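Local structure of glycoside hydrolase family protein (Novosphingobium sp. PP1Y, 6Q2F) at residues A[76-80]-A[81-85]; A[473-476]-A[477-481]; A[620-623]-A[624-627]; A[835-838]-A[839-842]. The protein acts as an alpha-L-rhamnosidase, a glycoside hydrolase that removes terminal alpha-L-rhamnose units from rhamnosylated substrates. All coordinates share one frame; numbering follows the deposited sequence.

Interaction 1 (A[76-80]-A[81-85]); sequences EWMKR and VGIGG
The amides of Ile83 and Gly82 turn back into the last turn of helix 68-81, Ile83 N bonding to Met78 O at 2.8 Å and Gly82 N to Lys79 O at 3.1 Å. With Gly82 at a phi of 85°, this is a Schellman motif, and it ends the helix just before strand 85-91 of the (beta/alpha)8 barrel. Just before it, Val81 N still makes the regular i to i+4 bond to Trp77 O. The same residue, Val81, lies over one face of the Trp77 indole. Its CG1 sits above the five-membered part, toward the rim, 3.5 Å from Trp77 CE2, while CG2 makes a CH-pi contact 4.0 Å from the centre of the six-membered ring. The indole reaches under the valine because Trp77 CG stands anti to the backbone N (chi1 171°); its NE1 is bonded to Ala708 O, which fixes how the ring is turned. Beyond Val81, Ile83 CD1 approaches Trp77 CZ3 obliquely at 3.9 Å, and the CB atoms of Ile83 and Met78 (modelled as selenomethionine) also meet. Both residues face Val57 of strand 56-62, so the apolar side of the capped end packs on the barrel wall. On the polar side Lys79 NZ bonds to Leu124 O and also gives a hydrogen bond to a water (2.9 Å) that donates in turn to Ile83 O.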
loop_
_atom_site.group_PDB
_atom_site.type_symbol
_atom_site.label_atom_id
_atom_site.label_comp_id
_atom_site.label_asym_id
_atom_site.label_seq_id
_atom_site.Cartn_x
_atom_site.Cartn_y
_atom_site.Cartn_z
ATOM N N GLU A 76 7.641 -17.266 23.413
ATOM C CA GLU A 76 6.746 -18.016 24.284
ATOM C C GLU A 76 5.453 -17.246 24.536
ATOM O O GLU A 76 4.383 -17.854 24.647
ATOM C CB GLU A 76 7.435 -18.356 25.613
ATOM C CG GLU A 76 8.548 -19.414 25.494
ATOM C CD GLU A 76 9.351 -19.541 26.770
ATOM O OE1 GLU A 76 9.952 -20.614 26.980
ATOM O OE2 GLU A 76 9.372 -18.578 27.555
ATOM N N TRP A 77 5.528 -15.911 24.646
ATOM C CA TRP A 77 4.306 -15.115 24.760
ATOM C C TRP A 77 3.418 -15.292 23.529
ATOM O O TRP A 77 2.203 -15.478 23.644
ATOM C CB TRP A 77 4.634 -13.637 24.969
ATOM C CG TRP A 77 3.396 -12.783 24.858
ATOM C CD1 TRP A 77 2.375 -12.703 25.758
ATOM C CD2 TRP A 77 3.026 -11.928 23.763
ATOM N NE1 TRP A 77 1.396 -11.844 25.299
ATOM C CE2 TRP A 77 1.776 -11.354 24.079
ATOM C CE3 TRP A 77 3.627 -11.595 22.559
ATOM C CZ2 TRP A 77 1.126 -10.457 23.227
ATOM C CZ3 TRP A 77 2.978 -10.703 21.709
ATOM C CH2 TRP A 77 1.746 -10.144 22.046
HETATM N N MSE A 78 4.018 -15.274 22.344
HETATM C CA MSE A 78 3.295 -15.392 21.080
HETATM C C MSE A 78 2.567 -16.712 20.993
HETATM O O MSE A 78 1.448 -16.777 20.485
HETATM C CB MSE A 78 4.246 -15.253 19.896
HETATM C CG MSE A 78 4.786 -13.854 19.677
HETATM SE SE MSE A 78 6.152 -13.814 18.225
HETATM C CE MSE A 78 6.835 -12.011 18.496
ATOM N N LYS A 79 3.209 -17.781 21.469
ATOM C CA LYS A 79 2.514 -19.063 21.544
ATOM C C LYS A 79 1.327 -18.992 22.493
ATOM O O LYS A 79 0.225 -19.414 22.131
ATOM C CB LYS A 79 3.463 -20.185 21.957
ATOM C CG LYS A 79 4.447 -20.545 20.875
ATOM C CD LYS A 79 3.714 -20.874 19.573
ATOM C CE LYS A 79 2.932 -22.162 19.680
ATOM N NZ LYS A 79 2.518 -22.585 18.318
ATOM N N ARG A 80 1.526 -18.452 23.710
ATOM C CA ARG A 80 0.422 -18.381 24.677
ATOM C C ARG A 80 -0.788 -17.688 24.074
ATOM O O ARG A 80 -1.934 -18.094 24.292
ATOM C CB ARG A 80 0.838 -17.631 25.952
ATOM C CG ARG A 80 1.676 -18.410 26.941
ATOM C CD ARG A 80 1.626 -17.772 28.358
ATOM N NE ARG A 80 2.218 -16.436 28.445
ATOM C CZ ARG A 80 3.519 -16.189 28.300
ATOM N NH1 ARG A 80 4.360 -17.187 28.032
ATOM N NH2 ARG A 80 3.979 -14.944 28.426
ATOM N N VAL A 81 -0.538 -16.637 23.293
ATOM C CA VAL A 81 -1.569 -15.738 22.803
ATOM C C VAL A 81 -2.103 -16.159 21.430
ATOM O O VAL A 81 -3.022 -15.523 20.904
ATOM C CB VAL A 81 -1.049 -14.291 22.712
ATOM C CG1 VAL A 81 -0.696 -13.763 24.093
ATOM C CG2 VAL A 81 0.153 -14.216 21.782
ATOM N N GLY A 82 -1.562 -17.228 20.843
ATOM C CA GLY A 82 -2.060 -17.791 19.602
ATOM C C GLY A 82 -1.549 -17.157 18.325
ATOM O O GLY A 82 -2.219 -17.256 17.295
ATOM N N ILE A 83 -0.398 -16.517 18.354
ATOM C CA ILE A 83 0.172 -15.891 17.171
ATOM C C ILE A 83 0.823 -16.976 16.330
ATOM O O ILE A 83 1.383 -17.932 16.869
ATOM C CB ILE A 83 1.163 -14.795 17.595
ATOM C CG1 ILE A 83 0.410 -13.507 17.928
ATOM C CG2 ILE A 83 2.265 -14.564 16.516
ATOM C CD1 ILE A 83 1.210 -12.559 18.796
ATOM N N GLY A 84 0.696 -16.870 15.006
ATOM C CA GLY A 84 1.157 -17.933 14.134
ATOM C C GLY A 84 2.544 -17.718 13.551
ATOM O O GLY A 84 3.131 -18.630 12.965
ATOM N N GLY A 85 3.083 -16.520 13.676
ATOM C CA GLY A 85 4.385 -16.275 13.081
ATOM C C GLY A 85 4.806 -14.845 13.303
ATOM O O GLY A 85 4.071 -14.036 13.882
HETATM O O HOH W 1 0.887 -20.297 17.566
#

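Interaction 2 (A[473-476]-A[477-481]); sequences REYL and EHYIG
Arg473 and Glu477, four residues apart, are joined by a salt bridge of 3.0 Å between NH1 of the arginine and OE2 of the glutamate. The oxygen lies at the edge of the guanidinium, close to its plane, yet NH1 meets OE2 from above the carboxylate plane, the two flat groups standing 80° apart. A bend in the arginine chain (chi3 -75°) brings the guanidinium round to the extended glutamate, whose CD also rests 3.6 Å from Arg473 CG. On the buried side Leu476 makes the apolar contacts: its CD1 touches Tyr479 CD2 at 4.0 Å, and its CG is the same distance from Ile480 CD1. Tyr475 sends its hydroxyl over one face of the Tyr479 ring, OH being 4.2 Å from Tyr479 CD1. All this hangs on ordinary alpha-helical geometry in helix 469-487, with four successive i to i+4 amide bonds, from Glu477 N to Arg473 O (2.8 Å) through to Ile480 N to Leu476 O (also 2.8 Å). The helix is amphipathic here: Leu476 and Ile480 pack on Val572 of helix 543-575, whereas Glu474, Glu477 and His478 are exposed. Further out, Glu575 shares NH1 of Arg473 in a second salt bridge. The two tyrosine hydroxyls are anchored on successive carbonyls at the end of barrel strand 127-131, Tyr475 OH on Ala132 O and Tyr479 OH on Ala131 O, and Trp143 lies nearly parallel to the Tyr475 ring while its NE1 bonds to Tyr475 O.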
loop_
_atom_site.group_PDB
_atom_site.type_symbol
_atom_site.label_atom_id
_atom_site.label_comp_id
_atom_site.label_asym_id
_atom_site.label_seq_id
_atom_site.Cartn_x
_atom_site.Cartn_y
_atom_site.Cartn_z
ATOM N N ARG A 473 19.292 -10.913 -8.639
ATOM C CA ARG A 473 19.587 -12.273 -8.196
ATOM C C ARG A 473 20.881 -12.334 -7.405
ATOM O O ARG A 473 20.959 -13.021 -6.381
ATOM C CB ARG A 473 19.673 -13.210 -9.398
ATOM C CG ARG A 473 20.137 -14.622 -9.054
ATOM C CD ARG A 473 20.072 -15.524 -10.310
ATOM N NE ARG A 473 18.699 -15.891 -10.643
ATOM C CZ ARG A 473 18.061 -16.914 -10.087
ATOM N NH1 ARG A 473 18.677 -17.663 -9.175
ATOM N NH2 ARG A 473 16.829 -17.202 -10.458
ATOM N N GLU A 474 21.920 -11.646 -7.886
ATOM C CA GLU A 474 23.182 -11.610 -7.156
ATOM C C GLU A 474 22.991 -10.947 -5.803
ATOM O O GLU A 474 23.484 -11.437 -4.787
ATOM C CB GLU A 474 24.258 -10.865 -7.955
ATOM C CG GLU A 474 24.724 -11.555 -9.230
ATOM C CD GLU A 474 25.766 -10.721 -9.991
ATOM O OE1 GLU A 474 26.311 -9.769 -9.396
ATOM O OE2 GLU A 474 26.029 -11.011 -11.181
ATOM N N TYR A 475 22.275 -9.822 -5.774
ATOM C CA TYR A 475 21.962 -9.195 -4.496
ATOM C C TYR A 475 21.319 -10.197 -3.537
ATOM O O TYR A 475 21.779 -10.376 -2.408
ATOM C CB TYR A 475 21.039 -7.986 -4.684
ATOM C CG TYR A 475 20.451 -7.589 -3.355
ATOM C CD1 TYR A 475 21.179 -6.809 -2.465
ATOM C CD2 TYR A 475 19.196 -8.050 -2.960
ATOM C CE1 TYR A 475 20.670 -6.477 -1.243
ATOM C CE2 TYR A 475 18.685 -7.741 -1.724
ATOM C CZ TYR A 475 19.415 -6.938 -0.872
ATOM O OH TYR A 475 18.897 -6.621 0.353
ATOM N N LEU A 476 20.264 -10.882 -3.987
ATOM C CA LEU A 476 19.454 -11.680 -3.068
ATOM C C LEU A 476 20.122 -13.004 -2.718
ATOM O O LEU A 476 19.993 -13.481 -1.586
ATOM C CB LEU A 476 18.044 -11.908 -3.657
ATOM C CG LEU A 476 17.000 -12.328 -2.597
ATOM C CD1 LEU A 476 16.831 -11.253 -1.515
ATOM C CD2 LEU A 476 15.631 -12.729 -3.175
ATOM N N GLU A 477 20.835 -13.624 -3.665
ATOM C CA GLU A 477 21.555 -14.845 -3.319
ATOM C C GLU A 477 22.598 -14.563 -2.250
ATOM O O GLU A 477 22.747 -15.337 -1.299
ATOM C CB GLU A 477 22.199 -15.476 -4.560
ATOM C CG GLU A 477 21.137 -16.127 -5.479
ATOM C CD GLU A 477 21.718 -16.784 -6.723
ATOM O OE1 GLU A 477 22.869 -16.467 -7.101
ATOM O OE2 GLU A 477 21.001 -17.620 -7.319
ATOM N N HIS A 478 23.303 -13.440 -2.371
ATOM C CA HIS A 478 24.268 -13.067 -1.348
ATOM C C HIS A 478 23.561 -12.815 -0.025
ATOM O O HIS A 478 24.008 -13.279 1.029
ATOM C CB HIS A 478 25.042 -11.821 -1.775
ATOM C CG HIS A 478 26.135 -11.454 -0.824
ATOM N ND1 HIS A 478 25.936 -10.620 0.257
ATOM C CD2 HIS A 478 27.427 -11.848 -0.765
ATOM C CE1 HIS A 478 27.067 -10.504 0.929
ATOM N NE2 HIS A 478 27.988 -11.236 0.329
ATOM N N TYR A 479 22.440 -12.089 -0.067
ATOM C CA TYR A 479 21.744 -11.739 1.165
ATOM C C TYR A 479 21.272 -12.991 1.883
ATOM O O TYR A 479 21.462 -13.139 3.096
ATOM C CB TYR A 479 20.566 -10.834 0.839
ATOM C CG TYR A 479 19.736 -10.434 2.037
ATOM C CD1 TYR A 479 20.246 -9.590 3.011
ATOM C CD2 TYR A 479 18.426 -10.869 2.172
ATOM C CE1 TYR A 479 19.469 -9.192 4.098
ATOM C CE2 TYR A 479 17.633 -10.483 3.255
ATOM C CZ TYR A 479 18.168 -9.643 4.219
ATOM O OH TYR A 479 17.395 -9.267 5.289
ATOM N N ILE A 480 20.661 -13.914 1.139
ATOM C CA ILE A 480 20.209 -15.168 1.726
ATOM C C ILE A 480 21.392 -15.954 2.286
ATOM O O ILE A 480 21.300 -16.556 3.364
ATOM C CB ILE A 480 19.408 -15.960 0.682
ATOM C CG1 ILE A 480 18.070 -15.244 0.444
ATOM C CG2 ILE A 480 19.194 -17.414 1.134
ATOM C CD1 ILE A 480 17.205 -15.856 -0.649
ATOM N N GLY A 481 22.532 -15.920 1.584
ATOM C CA GLY A 481 23.750 -16.528 2.116
ATOM C C GLY A 481 24.143 -15.999 3.487
ATOM O O GLY A 481 24.601 -16.757 4.341
#

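Interaction 3 (A[620-623]-A[624-627]); sequences QTLI and ADMK
Ile623 and Met626 meet through their outermost carbons, CD1 of the isoleucine lying 3.7 Å from CE of the methionine, a residue modelled as selenomethionine. The two chains run at a slant to each other. Met626 is extended to SE and then bends (chi3 -71°), which folds CE back over the preceding turn until it is 3.3 Å from Leu622 O; that carbonyl also accepts the amide of Met626 itself at 3.1 Å. Leu666 of helix 657-670 lies against Ile623, and Glu667 and Thr670 against Met626, so the pair marks the side where two barrel helices pack together. Asp625 leaves the helix in a different direction, its CB passing 3.3 Å from Thr621 O, the acceptor of its own amide (2.8 Å). Its carboxylate is buried and held at both oxygens, OD1 by a salt bridge to Arg599 and OD2 by a weak hydrogen bond from Ala608 N. Leu622 CD2 stays 4.4 Å from Asp625 OD2, a loose apolar neighbour. Thr621 ties this part of the helix to the adjacent loop, its OG1 bonded to Glu586 O and His588 N. Glu586 is a ligand of the bound sodium ion, and the side chain of Asp625 comes within about 7 Å of that ion. This is the early part of the helix in a beta-alpha-beta unit, strand 604-610, helix 620-636 and strand 642-649, beside the sodium site of a (beta/alpha)8 barrel.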
loop_
_atom_site.group_PDB
_atom_site.type_symbol
_atom_site.label_atom_id
_atom_site.label_comp_id
_atom_site.label_asym_id
_atom_site.label_seq_id
_atom_site.Cartn_x
_atom_site.Cartn_y
_atom_site.Cartn_z
ATOM N N GLN A 620 -7.473 6.331 1.888
ATOM C CA GLN A 620 -8.012 5.687 0.690
ATOM C C GLN A 620 -6.954 4.856 -0.028
ATOM O O GLN A 620 -7.252 3.767 -0.525
ATOM C CB GLN A 620 -8.601 6.738 -0.246
ATOM C CG GLN A 620 -9.818 7.453 0.363
ATOM C CD GLN A 620 -10.929 6.489 0.734
ATOM O OE1 GLN A 620 -11.270 5.592 -0.034
ATOM N NE2 GLN A 620 -11.483 6.655 1.925
ATOM N N THR A 621 -5.702 5.330 -0.066
ATOM C CA THR A 621 -4.681 4.581 -0.793
ATOM C C THR A 621 -4.510 3.179 -0.219
ATOM O O THR A 621 -4.139 2.246 -0.945
ATOM C CB THR A 621 -3.351 5.346 -0.780
ATOM O OG1 THR A 621 -2.408 4.682 -1.628
ATOM C CG2 THR A 621 -2.779 5.471 0.645
ATOM N N LEU A 622 -4.796 3.010 1.071
ATOM C CA LEU A 622 -4.641 1.715 1.721
ATOM C C LEU A 622 -5.818 0.793 1.431
ATOM O O LEU A 622 -5.668 -0.428 1.491
ATOM C CB LEU A 622 -4.465 1.917 3.231
ATOM C CG LEU A 622 -3.228 2.755 3.602
ATOM C CD1 LEU A 622 -2.988 2.783 5.107
ATOM C CD2 LEU A 622 -2.015 2.191 2.904
ATOM N N ILE A 623 -6.995 1.356 1.151
ATOM C CA ILE A 623 -8.111 0.551 0.657
ATOM C C ILE A 623 -7.763 -0.026 -0.713
ATOM O O ILE A 623 -7.868 -1.231 -0.949
ATOM C CB ILE A 623 -9.401 1.392 0.600
ATOM C CG1 ILE A 623 -9.761 1.998 1.977
ATOM C CG2 ILE A 623 -10.537 0.579 -0.013
ATOM C CD1 ILE A 623 -9.918 1.001 3.116
ATOM N N ALA A 624 -7.324 0.842 -1.632
ATOM C CA ALA A 624 -6.870 0.383 -2.947
ATOM C C ALA A 624 -5.725 -0.614 -2.825
ATOM O O ALA A 624 -5.705 -1.631 -3.527
ATOM C CB ALA A 624 -6.446 1.581 -3.800
ATOM N N ASP A 625 -4.783 -0.350 -1.911
ATOM C CA ASP A 625 -3.647 -1.249 -1.710
ATOM C C ASP A 625 -4.120 -2.656 -1.359
ATOM O O ASP A 625 -3.654 -3.652 -1.937
ATOM C CB ASP A 625 -2.741 -0.683 -0.608
ATOM C CG ASP A 625 -1.450 -1.473 -0.435
ATOM O OD1 ASP A 625 -0.952 -2.043 -1.428
ATOM O OD2 ASP A 625 -0.951 -1.533 0.720
HETATM N N MSE A 626 -5.061 -2.757 -0.421
HETATM C CA MSE A 626 -5.584 -4.045 0.013
HETATM C C MSE A 626 -6.449 -4.706 -1.054
HETATM O O MSE A 626 -6.443 -5.928 -1.211
HETATM C CB MSE A 626 -6.409 -3.889 1.299
HETATM C CG MSE A 626 -5.612 -3.675 2.578
HETATM SE SE MSE A 626 -6.875 -3.545 4.120
HETATM C CE MSE A 626 -7.659 -1.803 3.755
ATOM N N LYS A 627 -7.243 -3.898 -1.751
ATOM C CA LYS A 627 -8.117 -4.465 -2.769
ATOM C C LYS A 627 -7.282 -5.000 -3.925
ATOM O O LYS A 627 -7.560 -6.078 -4.462
ATOM C CB LYS A 627 -9.126 -3.416 -3.248
ATOM C CG LYS A 627 -10.294 -3.996 -4.069
ATOM C CD LYS A 627 -11.148 -4.963 -3.260
ATOM C CE LYS A 627 -12.363 -5.473 -4.091
ATOM N NZ LYS A 627 -13.141 -6.483 -3.313
#

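Interaction 4 (A[835-838]-A[839-842]); sequences EGDL and TEWS
Asp837 and Glu840 run their side chains alongside each other in the same direction, with OD1 of the aspartate 3.7 Å from OE1 of the glutamate and the two carboxylate planes nearly perpendicular (86°). Two like charges so close would be expected to repel, but Arg807 would offset this: its NH2 forms a salt bridge with Glu840 OE1 and a long, weak ion pair with Asp837 OD2. This is the firmer side, where both acids also rest on Leu803 of helix 803-814. Trp841 belongs to it as well; its CG, anti to the backbone N (chi1 -171°), carries the indole away from the turn and onto Leu803 and Leu806, and NE1 is fixed by Met801 O. The other side is loose. Leu838 and Thr839 are exposed, and the leucine is poorly ordered. Even the backbone is slack, with weak bonds from Glu840 N to Asp837 O (3.4 Å) and from Trp841 N to Leu838 O (3.3 Å). Such i to i+3 bonds open helix 838-848 directly after a Schellman motif at Gly836 has ended helix 831-834, giving a short link between two consecutive helices at the surface of the protein.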
loop_
_atom_site.group_PDB
_atom_site.type_symbol
_atom_site.label_atom_id
_atom_site.label_comp_id
_atom_site.label_asym_id
_atom_site.label_seq_id
_atom_site.Cartn_x
_atom_site.Cartn_y
_atom_site.Cartn_z
ATOM N N GLU A 835 4.148 -1.431 -35.696
ATOM C CA GLU A 835 3.998 -2.744 -36.301
ATOM C C GLU A 835 3.042 -2.735 -37.487
ATOM O O GLU A 835 2.818 -3.791 -38.082
ATOM C CB GLU A 835 3.529 -3.758 -35.246
ATOM C CG GLU A 835 4.488 -3.869 -34.056
ATOM C CD GLU A 835 4.145 -4.997 -33.088
ATOM O OE1 GLU A 835 2.949 -5.247 -32.837
ATOM O OE2 GLU A 835 5.088 -5.636 -32.579
ATOM N N GLY A 836 2.484 -1.577 -37.851
ATOM C CA GLY A 836 1.603 -1.489 -39.001
ATOM C C GLY A 836 0.176 -1.941 -38.778
ATOM O O GLY A 836 -0.513 -2.266 -39.751
ATOM N N ASP A 837 -0.275 -1.970 -37.530
ATOM C CA ASP A 837 -1.621 -2.413 -37.167
ATOM C C ASP A 837 -2.610 -1.295 -36.873
ATOM O O ASP A 837 -3.534 -1.415 -36.106
ATOM C CB ASP A 837 -1.575 -3.386 -35.998
ATOM C CG ASP A 837 -0.945 -4.687 -36.349
ATOM O OD1 ASP A 837 -1.298 -5.278 -37.355
ATOM O OD2 ASP A 837 -0.093 -5.143 -35.611
ATOM N N LEU A 838 -2.393 -0.189 -37.515
ATOM C CA LEU A 838 -3.242 0.980 -37.399
ATOM C C LEU A 838 -4.728 0.647 -37.398
ATOM O O LEU A 838 -5.414 0.706 -36.383
ATOM C CB LEU A 838 -2.964 1.870 -38.615
ATOM C CG LEU A 838 -2.020 1.345 -39.710
ATOM C CD1 LEU A 838 -2.173 2.107 -41.008
ATOM C CD2 LEU A 838 -0.598 1.392 -39.197
ATOM N N THR A 839 -5.193 0.303 -38.580
ATOM C CA THR A 839 -6.549 -0.059 -38.889
ATOM C C THR A 839 -7.271 -1.042 -37.987
ATOM O O THR A 839 -8.431 -0.927 -37.790
ATOM C CB THR A 839 -6.516 -0.657 -40.304
ATOM O OG1 THR A 839 -6.083 0.355 -41.198
ATOM C CG2 THR A 839 -7.845 -1.202 -40.759
ATOM N N GLU A 840 -6.574 -2.017 -37.476
ATOM C CA GLU A 840 -7.174 -3.084 -36.683
ATOM C C GLU A 840 -7.765 -2.567 -35.375
ATOM O O GLU A 840 -8.835 -3.023 -34.949
ATOM C CB GLU A 840 -6.141 -4.181 -36.415
ATOM C CG GLU A 840 -6.688 -5.317 -35.554
ATOM C CD GLU A 840 -5.638 -6.358 -35.223
ATOM O OE1 GLU A 840 -4.505 -6.251 -35.740
ATOM O OE2 GLU A 840 -5.949 -7.277 -34.443
ATOM N N TRP A 841 -7.091 -1.612 -34.728
ATOM C CA TRP A 841 -7.616 -1.034 -33.492
ATOM C C TRP A 841 -8.998 -0.443 -33.729
ATOM O O TRP A 841 -9.942 -0.724 -32.981
ATOM C CB TRP A 841 -6.652 0.036 -32.968
ATOM C CG TRP A 841 -6.941 0.574 -31.589
ATOM C CD1 TRP A 841 -6.336 0.197 -30.429
ATOM C CD2 TRP A 841 -7.883 1.606 -31.229
ATOM N NE1 TRP A 841 -6.839 0.914 -29.371
ATOM C CE2 TRP A 841 -7.789 1.787 -29.832
ATOM C CE3 TRP A 841 -8.780 2.397 -31.951
ATOM C CZ2 TRP A 841 -8.564 2.715 -29.141
ATOM C CZ3 TRP A 841 -9.550 3.317 -31.263
ATOM C CH2 TRP A 841 -9.439 3.468 -29.874
ATOM N N SER A 842 -9.139 0.354 -34.793
ATOM C CA SER A 842 -10.424 0.970 -35.112
ATOM C C SER A 842 -11.471 -0.071 -35.496
ATOM O O SER A 842 -12.652 0.082 -35.169
ATOM C CB SER A 842 -10.261 1.987 -36.242
ATOM O OG SER A 842 -9.704 3.201 -35.761
#

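Overall arrangement
The four contacts follow one another along the chain without touching. Interactions 1, 2 and 3 belong to the (beta/alpha)8 barrel region: the first ends helix 68-81, which links the parallel strands 56-62 and 85-91; the second lies on helix 469-487, packed outside the barrel before strand 497-502; the third lies early in helix 620-636. Their centres are about 28 to 31 Å apart, so they sample well-separated parts of the barrel layer, with interaction 3 nearest the chain's centre and the sodium site. Interaction 4 lies at the surface beside another mixed sheet, which includes strands 788-794 and 818-820, about 60 Å from interaction 1, centre to centre, across the chain's centre.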